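PDB 1J1I: meta cleavage compound hydrolase from Janthinobacterium, which hydrolyses a carbon-carbon bond of the meta-cleavage product formed in carbazole degradation, probably releasing anthranilate. Local coordinates for residues Val111-Met115 with His261-Ile265; Gly48-Glu52 with Ile69-Met73; Leu121-Leu126 with Phe217-Val221. Residues are numbered along the deposited sequence.

Contact 1. Residues Val111-Met115 with His261-Ile265; sequences VGNSM and HWAMI
Residues 111-113 end a parallel strand of the alpha/beta-hydrolase sheet, and the chain turns sharply into helix 114-126. This matches the nucleophile elbow of the fold, with G112 and S114 in its GxSxG pattern. S114 sits at its tip with strained backbone angles, phi 39° and psi -115°. In the other segment H261 lies in a loop, W262 is the N-cap residue, and helix 263-266 follows. The closest CA pairs are N113 with W262 at 7.3 Å and S114 with H261 at 8.0 Å. S114, H261 and D233 are the likely catalytic triad, as in a near-identical enzyme. H261 (chi1 t) brings its NE2 to 3.4 Å from CB of S114, while its ND1 is hydrogen-bonded to OD2 of D233. OG of S114 is 4.1 Å from NE2 of H261, so no hydrogen bond joins them. S114 (p rotamer) donates from OG to OD1 of N113 at 2.7 Å. N113 (chi1 t) ties the segments together: its ND2 donates to O of H261 at 3.1 Å. SD of M264 lies 3.8 Å from ND2 of N113. A water donates to OG of S114 at 3.2 Å and accepts from NE1 of W262 at 2.9 Å.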
loop_
_atom_site.group_PDB
_atom_site.type_symbol
_atom_site.label_atom_id
_atom_site.label_comp_id
_atom_site.label_asym_id
_atom_site.label_seq_id
_atom_site.Cartn_x
_atom_site.Cartn_y
_atom_site.Cartn_z
ATOM N N VAL A 111 -1.565 -5.038 15.204
ATOM C CA VAL A 111 -0.483 -5.051 14.223
ATOM C C VAL A 111 0.506 -6.143 14.613
ATOM O O VAL A 111 1.101 -6.086 15.692
ATOM C CB VAL A 111 0.272 -3.702 14.205
ATOM C CG1 VAL A 111 1.321 -3.708 13.103
ATOM C CG2 VAL A 111 -0.719 -2.545 14.010
ATOM N N GLY A 112 0.695 -7.125 13.736
ATOM C CA GLY A 112 1.606 -8.207 14.057
ATOM C C GLY A 112 2.514 -8.670 12.937
ATOM O O GLY A 112 2.133 -8.679 11.767
ATOM N N ASN A 113 3.728 -9.054 13.318
ATOM C CA ASN A 113 4.729 -9.552 12.382
ATOM C C ASN A 113 4.837 -11.065 12.549
ATOM O O ASN A 113 4.812 -11.563 13.672
ATOM C CB ASN A 113 6.082 -8.899 12.673
ATOM C CG ASN A 113 7.209 -9.509 11.867
ATOM O OD1 ASN A 113 7.868 -10.447 12.312
ATOM N ND2 ASN A 113 7.428 -8.984 10.664
ATOM N N SER A 114 4.941 -11.782 11.433
ATOM C CA SER A 114 5.053 -13.241 11.432
ATOM C C SER A 114 4.167 -13.927 12.488
ATOM O O SER A 114 2.943 -13.852 12.400
ATOM C CB SER A 114 6.526 -13.652 11.597
ATOM O OG SER A 114 7.116 -13.048 12.733
ATOM N N MET A 115 4.762 -14.599 13.475
ATOM C CA MET A 115 3.964 -15.272 14.512
ATOM C C MET A 115 2.980 -14.316 15.198
ATOM O O MET A 115 1.862 -14.701 15.544
ATOM C CB MET A 115 4.867 -15.909 15.582
ATOM C CG MET A 115 4.077 -16.550 16.735
ATOM S SD MET A 115 5.144 -17.286 18.018
ATOM C CE MET A 115 5.713 -18.759 17.176
ATOM N N HIS A 261 11.841 -9.962 5.642
ATOM C CA HIS A 261 10.787 -10.445 6.531
ATOM C C HIS A 261 10.387 -9.496 7.670
ATOM O O HIS A 261 9.350 -9.701 8.303
ATOM C CB HIS A 261 11.228 -11.802 7.104
ATOM C CG HIS A 261 10.136 -12.572 7.784
ATOM N ND1 HIS A 261 8.936 -12.868 7.174
ATOM C CD2 HIS A 261 10.087 -13.151 9.008
ATOM C CE1 HIS A 261 8.193 -13.596 7.992
ATOM N NE2 HIS A 261 8.869 -13.781 9.112
ATOM N N TRP A 262 11.195 -8.465 7.926
ATOM C CA TRP A 262 10.917 -7.511 9.007
ATOM C C TRP A 262 10.766 -6.056 8.549
ATOM O O TRP A 262 11.601 -5.212 8.865
ATOM C CB TRP A 262 12.024 -7.565 10.072
ATOM C CG TRP A 262 12.214 -8.898 10.735
ATOM C CD1 TRP A 262 11.287 -9.893 10.865
ATOM C CD2 TRP A 262 13.390 -9.354 11.414
ATOM N NE1 TRP A 262 11.814 -10.940 11.583
ATOM C CE2 TRP A 262 13.103 -10.635 11.932
ATOM C CE3 TRP A 262 14.659 -8.802 11.636
ATOM C CZ2 TRP A 262 14.041 -11.376 12.662
ATOM C CZ3 TRP A 262 15.594 -9.540 12.364
ATOM C CH2 TRP A 262 15.275 -10.814 12.867
ATOM N N ALA A 263 9.691 -5.755 7.827
ATOM C CA ALA A 263 9.468 -4.400 7.336
ATOM C C ALA A 263 9.567 -3.325 8.423
ATOM O O ALA A 263 10.163 -2.271 8.204
ATOM C CB ALA A 263 8.105 -4.316 6.639
ATOM N N MET A 264 8.993 -3.585 9.597
ATOM C CA MET A 264 9.016 -2.603 10.685
ATOM C C MET A 264 10.420 -2.283 11.201
ATOM O O MET A 264 10.637 -1.227 11.805
ATOM C CB MET A 264 8.155 -3.074 11.862
ATOM C CG MET A 264 8.790 -4.167 12.702
ATOM S SD MET A 264 9.047 -5.704 11.814
ATOM C CE MET A 264 9.776 -6.696 13.093
ATOM N N ILE A 265 11.357 -3.200 10.985
ATOM C CA ILE A 265 12.735 -2.996 11.425
ATOM C C ILE A 265 13.596 -2.454 10.284
ATOM O O ILE A 265 14.393 -1.535 10.479
ATOM C CB ILE A 265 13.370 -4.318 11.945
ATOM C CG1 ILE A 265 12.649 -4.787 13.213
ATOM C CG2 ILE A 265 14.855 -4.108 12.236
ATOM C CD1 ILE A 265 13.126 -6.137 13.733
HETATM O O HOH W 1 10.269 -12.965 12.923
#

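Contact 2. Residues Gly48-Glu52 with Ile69-Met73; sequences GAESE and IAMDM
OD1 of D72 accepts two hydrogen bonds from S51, one from backbone N at 2.9 Å and one from OG at 2.6 Å. S51 takes the m rotamer, which brings OG to the same carboxylate oxygen as its own amide. D72 follows the end of strand 67-71, and S51 is the first residue of helix 51-55. E50 is the N-cap. Its side chain (chi1 p, chi2 p) folds back so that OE1 accepts from N of E52 at 2.9 Å, and OE2 accepts from N of G53. R29 forms salt bridges with both E50 and D72. The closest CA pairs are S51 with A70 at 5.6 Å and E50 with D72 at 5.7 Å. Packing is slight: CB of S51 meets CB of A70 at 3.7 Å, and CB of E50 lies 3.6 Å from OD1 of D72. M71 points away, onto helix 88-101. The contact thus joins a helix start to a strand end of the alpha/beta-hydrolase sheet. Two buried carboxylates accept the first amides of the helix, and the shared arginine offsets their charge.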
loop_
_atom_site.group_PDB
_atom_site.type_symbol
_atom_site.label_atom_id
_atom_site.label_comp_id
_atom_site.label_asym_id
_atom_site.label_seq_id
_atom_site.Cartn_x
_atom_site.Cartn_y
_atom_site.Cartn_z
ATOM N N GLY A 48 14.681 -14.714 21.321
ATOM C CA GLY A 48 14.991 -13.361 21.743
ATOM C C GLY A 48 14.095 -12.286 21.157
ATOM O O GLY A 48 14.332 -11.098 21.366
ATOM N N ALA A 49 13.062 -12.689 20.425
ATOM C CA ALA A 49 12.159 -11.709 19.837
ATOM C C ALA A 49 11.212 -11.179 20.903
ATOM O O ALA A 49 10.632 -11.946 21.675
ATOM C CB ALA A 49 11.367 -12.331 18.693
ATOM N N GLU A 50 11.080 -9.859 20.952
ATOM C CA GLU A 50 10.192 -9.206 21.907
ATOM C C GLU A 50 9.860 -7.788 21.447
ATOM O O GLU A 50 10.372 -7.316 20.429
ATOM C CB GLU A 50 10.801 -9.225 23.322
ATOM C CG GLU A 50 12.248 -8.765 23.430
ATOM C CD GLU A 50 12.401 -7.271 23.235
ATOM O OE1 GLU A 50 11.827 -6.504 24.040
ATOM O OE2 GLU A 50 13.089 -6.864 22.277
ATOM N N SER A 51 9.004 -7.114 22.204
ATOM C CA SER A 51 8.527 -5.783 21.855
ATOM C C SER A 51 9.514 -4.647 21.592
ATOM O O SER A 51 9.349 -3.904 20.625
ATOM C CB SER A 51 7.508 -5.327 22.903
ATOM O OG SER A 51 6.416 -6.230 22.957
ATOM N N GLU A 52 10.524 -4.492 22.441
ATOM C CA GLU A 52 11.471 -3.399 22.254
ATOM C C GLU A 52 12.271 -3.536 20.959
ATOM O O GLU A 52 12.331 -2.601 20.160
ATOM C CB GLU A 52 12.409 -3.307 23.462
ATOM C CG GLU A 52 13.325 -2.097 23.474
ATOM C CD GLU A 52 13.917 -1.847 24.854
ATOM O OE1 GLU A 52 14.468 -2.798 25.451
ATOM O OE2 GLU A 52 13.830 -0.698 25.339
ATOM N N ILE A 69 0.525 0.191 22.259
ATOM C CA ILE A 69 0.750 -0.855 23.253
ATOM C C ILE A 69 1.456 -2.040 22.587
ATOM O O ILE A 69 0.842 -2.780 21.816
ATOM C CB ILE A 69 -0.603 -1.334 23.846
ATOM C CG1 ILE A 69 -1.339 -0.161 24.513
ATOM C CG2 ILE A 69 -0.378 -2.488 24.818
ATOM C CD1 ILE A 69 -0.720 0.346 25.815
ATOM N N ALA A 70 2.746 -2.202 22.874
ATOM C CA ALA A 70 3.540 -3.292 22.312
ATOM C C ALA A 70 3.606 -4.411 23.353
ATOM O O ALA A 70 4.287 -4.284 24.368
ATOM C CB ALA A 70 4.947 -2.796 21.968
ATOM N N MET A 71 2.899 -5.505 23.078
ATOM C CA MET A 71 2.799 -6.646 23.995
ATOM C C MET A 71 3.712 -7.832 23.693
ATOM O O MET A 71 3.815 -8.260 22.550
ATOM C CB MET A 71 1.349 -7.149 24.002
ATOM C CG MET A 71 1.063 -8.334 24.931
ATOM S SD MET A 71 -0.393 -9.304 24.396
ATOM C CE MET A 71 0.418 -10.537 23.337
ATOM N N ASP A 72 4.361 -8.365 24.729
ATOM C CA ASP A 72 5.200 -9.550 24.560
ATOM C C ASP A 72 4.267 -10.755 24.607
ATOM O O ASP A 72 3.462 -10.890 25.536
ATOM C CB ASP A 72 6.224 -9.677 25.695
ATOM C CG ASP A 72 7.456 -8.824 25.475
ATOM O OD1 ASP A 72 7.527 -8.105 24.448
ATOM O OD2 ASP A 72 8.356 -8.879 26.340
ATOM N N MET A 73 4.357 -11.625 23.606
ATOM C CA MET A 73 3.514 -12.809 23.580
ATOM C C MET A 73 3.880 -13.799 24.678
ATOM O O MET A 73 4.976 -13.764 25.240
ATOM C CB MET A 73 3.626 -13.532 22.235
ATOM C CG MET A 73 2.991 -12.799 21.054
ATOM S SD MET A 73 3.004 -13.825 19.574
ATOM C CE MET A 73 4.700 -13.602 19.035
#

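Contact 3. Residues Leu121-Leu126 with Phe217-Val221; sequences LGVSVL and FIRKV
Residues 121-126 form the C-terminal part of helix 114-126, the helix that follows the nucleophile elbow of the alpha/beta-hydrolase fold. Residues 217-221 run from helix 215-218 through a type I beta turn, I218 to V221, toward strand 225-230. F217 comes first and is the knob of a knobs-into-holes contact. Its ring (chi1 t, chi2 79°) sits among L121, G122, V125 and L126. CG2 of V125 lies over one ring face. CA of G122, 4.1 Å from CE2 of F217, and CD1 of L126, 3.5 Å from CZ of F217, lie at the ring edge. CE1 of F217 is 3.6 Å from CG1 of V125, and its CE2 is 3.8 Å from CD2 of L121. With no side chain, G122 lets the ring come close to the helix backbone. I218 reaches only the end of L121, CG1 to CD1 at 4.4 Å, and packs further onto F244 and L247 of helix 238-247. K220 adds its CB, 3.7 Å from CG1 of V125, while its NZ turns off to bond the carbonyl O of E216. V221 closes the walk. The CA atoms of V125 and V221 are 5.5 Å apart. CG2 of V221 meets CG2 of V125 and CD2 of L121, both at 3.7 Å. V125 points its CA-to-CB bond toward residues 217-221, and the end of L121 comes nearer to them. No hydrogen bond crosses between the segments. Apolar contact and shape fit therefore join them, and the polar end of K220 stays outside the interface.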
loop_
_atom_site.group_PDB
_atom_site.type_symbol
_atom_site.label_atom_id
_atom_site.label_comp_id
_atom_site.label_asym_id
_atom_site.label_seq_id
_atom_site.Cartn_x
_atom_site.Cartn_y
_atom_site.Cartn_z
ATOM N N LEU A 121 -4.346 -12.470 13.812
ATOM C CA LEU A 121 -5.320 -12.997 12.863
ATOM C C LEU A 121 -6.274 -13.935 13.597
ATOM O O LEU A 121 -7.488 -13.883 13.396
ATOM C CB LEU A 121 -4.598 -13.743 11.728
ATOM C CG LEU A 121 -5.412 -14.119 10.479
ATOM C CD1 LEU A 121 -4.469 -14.474 9.338
ATOM C CD2 LEU A 121 -6.348 -15.282 10.780
ATOM N N GLY A 122 -5.720 -14.783 14.458
ATOM C CA GLY A 122 -6.539 -15.710 15.219
ATOM C C GLY A 122 -7.565 -14.991 16.079
ATOM O O GLY A 122 -8.741 -15.373 16.118
ATOM N N VAL A 123 -7.127 -13.947 16.774
ATOM C CA VAL A 123 -8.023 -13.167 17.625
ATOM C C VAL A 123 -9.075 -12.460 16.760
ATOM O O VAL A 123 -10.228 -12.301 17.165
ATOM C CB VAL A 123 -7.237 -12.106 18.448
ATOM C CG1 VAL A 123 -8.201 -11.114 19.086
ATOM C CG2 VAL A 123 -6.415 -12.801 19.536
ATOM N N SER A 124 -8.674 -12.047 15.563
ATOM C CA SER A 124 -9.590 -11.365 14.656
ATOM C C SER A 124 -10.701 -12.270 14.139
ATOM O O SER A 124 -11.718 -11.785 13.641
ATOM C CB SER A 124 -8.820 -10.754 13.487
ATOM O OG SER A 124 -7.969 -9.723 13.962
ATOM N N VAL A 125 -10.512 -13.585 14.247
ATOM C CA VAL A 125 -11.542 -14.515 13.810
ATOM C C VAL A 125 -12.364 -15.020 15.003
ATOM O O VAL A 125 -13.596 -15.046 14.947
ATOM C CB VAL A 125 -10.944 -15.721 13.056
ATOM C CG1 VAL A 125 -12.035 -16.782 12.811
ATOM C CG2 VAL A 125 -10.355 -15.252 11.723
ATOM N N LEU A 126 -11.681 -15.417 16.073
ATOM C CA LEU A 126 -12.353 -15.925 17.271
ATOM C C LEU A 126 -12.980 -14.859 18.165
ATOM O O LEU A 126 -13.980 -15.123 18.835
ATOM C CB LEU A 126 -11.385 -16.748 18.128
ATOM C CG LEU A 126 -11.088 -18.203 17.754
ATOM C CD1 LEU A 126 -10.393 -18.275 16.424
ATOM C CD2 LEU A 126 -10.216 -18.825 18.836
ATOM N N PHE A 217 -10.091 -20.706 7.250
ATOM C CA PHE A 217 -10.064 -19.957 8.503
ATOM C C PHE A 217 -9.726 -18.500 8.191
ATOM O O PHE A 217 -10.347 -17.576 8.715
ATOM C CB PHE A 217 -8.996 -20.535 9.439
ATOM C CG PHE A 217 -8.931 -19.866 10.786
ATOM C CD1 PHE A 217 -9.864 -20.176 11.778
ATOM C CD2 PHE A 217 -7.924 -18.948 11.077
ATOM C CE1 PHE A 217 -9.792 -19.587 13.045
ATOM C CE2 PHE A 217 -7.841 -18.354 12.341
ATOM C CZ PHE A 217 -8.778 -18.676 13.327
ATOM N N ILE A 218 -8.734 -18.311 7.327
ATOM C CA ILE A 218 -8.292 -16.976 6.932
ATOM C C ILE A 218 -9.411 -16.180 6.243
ATOM O O ILE A 218 -9.506 -14.960 6.391
ATOM C CB ILE A 218 -7.040 -17.094 6.016
ATOM C CG1 ILE A 218 -5.910 -17.749 6.813
ATOM C CG2 ILE A 218 -6.614 -15.720 5.490
ATOM C CD1 ILE A 218 -4.667 -18.050 6.017
ATOM N N ARG A 219 -10.269 -16.883 5.516
ATOM C CA ARG A 219 -11.381 -16.259 4.810
ATOM C C ARG A 219 -12.414 -15.695 5.794
ATOM O O ARG A 219 -13.306 -14.939 5.401
ATOM C CB ARG A 219 -12.041 -17.288 3.888
ATOM C CG ARG A 219 -12.751 -16.697 2.681
ATOM C CD ARG A 219 -13.478 -17.777 1.896
ATOM N NE ARG A 219 -12.576 -18.729 1.251
ATOM C CZ ARG A 219 -11.861 -18.469 0.159
ATOM N NH1 ARG A 219 -11.933 -17.278 -0.427
ATOM N NH2 ARG A 219 -11.084 -19.409 -0.361
ATOM N N LYS A 220 -12.283 -16.068 7.066
ATOM C CA LYS A 220 -13.187 -15.608 8.125
ATOM C C LYS A 220 -12.801 -14.239 8.686
ATOM O O LYS A 220 -13.525 -13.675 9.509
ATOM C CB LYS A 220 -13.217 -16.610 9.284
ATOM C CG LYS A 220 -14.338 -17.633 9.233
ATOM C CD LYS A 220 -14.208 -18.515 8.036
ATOM C CE LYS A 220 -15.107 -19.731 8.125
ATOM N NZ LYS A 220 -14.892 -20.517 6.891
ATOM N N VAL A 221 -11.650 -13.712 8.274
ATOM C CA VAL A 221 -11.242 -12.395 8.754
ATOM C C VAL A 221 -12.164 -11.378 8.080
ATOM O O VAL A 221 -12.124 -11.213 6.865
ATOM C CB VAL A 221 -9.774 -12.085 8.388
ATOM C CG1 VAL A 221 -9.416 -10.678 8.847
ATOM C CG2 VAL A 221 -8.846 -13.111 9.044
#

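All three contacts belong to one alpha/beta-hydrolase domain. Contact 1 holds S114 and H261 of the probable catalytic triad. Contact 2 lies beside it, with centres 11 Å apart, and the two touch where CG of M115 meets CE of M73 at 3.8 Å. Both reach the same central sheet. The side chain of E50 in contact 2 is still about 12 Å from that of S114. Contact 3 shares helix 114-126 with contact 1, but it uses the far end. Their centres are 18 Å apart and their nearest atoms about 7 Å. L121 lies about 11 Å from S114, side chain to side chain. Contacts 2 and 3 are the most distant pair, with centres 22 Å apart.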